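Local coordinates for DUF523 domain-containing protein (Uncultured bacterium, PDB 6Z92) that probably removes sulfur from 2-thiouracil as a TudS-type desulfurase that carries an iron-sulfur cluster, at residues A[78-83]-A[126-131]. Residues are numbered along the deposited sequence; the frame is centred on the assembly and turned at random.
Sequences RGAELA and TALLRR
Ala80 and Leu128 meet where two helical segments run roughly parallel, their axes 9.0 Å apart at closest approach and crossing at -35°. The small methyls of Ala80 and Ala83 point toward 126-131, consistent with this close axis spacing; CA of Ala80 lies 6.5 Å from CA of Leu128. The branch of Leu128 that does the touching is CD2: it lies 3.9 Å from Ala80 CB and also rests on the backbone, 3.5 Å from Ala80 O. A chi1 of -173° sets CG of Leu128 opposite the backbone N, and the side chain extends toward helix 73-90. Glu81 starts out away from the partner, but a bend at chi2 (64°) brings OE2 to 3.7 Å from Leu128 CD2, so the carboxylate flanks the leucine at the exposed margin. Ala83, about one turn after Ala80, meets the next residue of the other helix: its CB lies 4.1 Å from Leu129 CD1. No hydrogen bond links the segments; the contacts are van der Waals. Phe42 touches Ala83, while Val136 touches Leu129, continuing the apolar layer onto strands 39-42 and 135-137. These are the outermost strands of the four-stranded parallel sheet, and the arrangement is that of neighbouring helices packed side by side in an alpha/beta fold.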
# COMPACT_ATOMS: atom_id res chain seq x y z
N ARG A 78 9.91 -5.85 5.69
CA ARG A 78 10.90 -5.63 4.64
C ARG A 78 10.29 -4.74 3.54
O ARG A 78 10.88 -3.74 3.16
CB ARG A 78 11.41 -6.97 4.03
CG ARG A 78 12.35 -6.73 2.83
CD ARG A 78 12.99 -7.96 2.26
NE ARG A 78 14.31 -8.23 2.81
CZ ARG A 78 15.02 -9.32 2.54
NH1 ARG A 78 14.54 -10.26 1.72
NH2 ARG A 78 16.24 -9.47 3.05
N GLY A 79 9.10 -5.11 3.07
CA GLY A 79 8.39 -4.36 2.05
C GLY A 79 8.07 -2.94 2.49
O GLY A 79 8.14 -2.01 1.67
N ALA A 80 7.72 -2.77 3.79
CA ALA A 80 7.46 -1.46 4.38
C ALA A 80 8.73 -0.61 4.34
O ALA A 80 8.68 0.52 3.85
CB ALA A 80 6.96 -1.61 5.82
N GLU A 81 9.89 -1.17 4.77
CA GLU A 81 11.17 -0.47 4.79
C GLU A 81 11.70 -0.16 3.37
O GLU A 81 12.33 0.88 3.16
CB GLU A 81 12.18 -1.24 5.64
CG GLU A 81 13.54 -0.57 5.78
CD GLU A 81 13.54 0.77 6.50
OE1 GLU A 81 14.39 1.63 6.17
OE2 GLU A 81 12.70 0.94 7.42
N LEU A 82 11.38 -1.00 2.38
CA LEU A 82 11.77 -0.76 0.98
C LEU A 82 10.93 0.39 0.39
O LEU A 82 11.45 1.15 -0.43
CB LEU A 82 11.61 -2.04 0.14
CG LEU A 82 12.64 -3.12 0.45
CD1 LEU A 82 12.22 -4.47 -0.09
CD2 LEU A 82 14.02 -2.69 -0.02
N ALA A 83 9.65 0.51 0.79
CA ALA A 83 8.78 1.60 0.35
C ALA A 83 9.35 2.93 0.87
O ALA A 83 9.42 3.91 0.13
CB ALA A 83 7.37 1.39 0.89
N THR A 126 1.91 1.78 5.40
CA THR A 126 1.29 3.08 5.67
C THR A 126 1.76 3.63 7.01
O THR A 126 2.18 4.79 7.10
CB THR A 126 -0.24 2.91 5.64
OG1 THR A 126 -0.66 2.61 4.32
CG2 THR A 126 -0.97 4.15 6.15
N ALA A 127 1.76 2.78 8.04
CA ALA A 127 2.20 3.14 9.38
C ALA A 127 3.65 3.62 9.37
O ALA A 127 3.94 4.66 9.96
CB ALA A 127 2.03 1.95 10.32
N LEU A 128 4.53 2.92 8.65
CA LEU A 128 5.92 3.32 8.55
C LEU A 128 6.11 4.63 7.78
O LEU A 128 6.83 5.53 8.22
CB LEU A 128 6.78 2.20 7.96
CG LEU A 128 8.27 2.49 7.97
CD1 LEU A 128 8.80 2.60 9.37
CD2 LEU A 128 9.03 1.45 7.20
N LEU A 129 5.45 4.74 6.63
CA LEU A 129 5.51 5.94 5.81
C LEU A 129 5.02 7.19 6.58
O LEU A 129 5.74 8.20 6.61
CB LEU A 129 4.70 5.71 4.52
CG LEU A 129 5.49 5.40 3.22
CD1 LEU A 129 6.67 4.47 3.44
CD2 LEU A 129 4.57 4.82 2.18
N ARG A 130 3.87 7.10 7.26
CA ARG A 130 3.32 8.21 8.05
C ARG A 130 4.24 8.59 9.21
O ARG A 130 4.40 9.78 9.50
CB ARG A 130 1.92 7.88 8.58
CG ARG A 130 0.87 7.93 7.50
CD ARG A 130 -0.51 7.56 8.03
NE ARG A 130 -1.54 7.94 7.07
CZ ARG A 130 -2.77 7.43 7.04
NH1 ARG A 130 -3.14 6.52 7.93
NH2 ARG A 130 -3.63 7.83 6.11
N ARG A 131 4.86 7.60 9.85
CA ARG A 131 5.82 7.82 10.93
C ARG A 131 7.04 8.63 10.45
O ARG A 131 7.64 9.33 11.25
CB ARG A 131 6.30 6.48 11.48
CG ARG A 131 5.92 6.22 12.91
CD ARG A 131 6.49 4.89 13.36
NE ARG A 131 7.90 5.00 13.75
CZ ARG A 131 8.32 5.17 15.00
NH1 ARG A 131 7.45 5.23 16.00
NH2 ARG A 131 9.62 5.27 15.27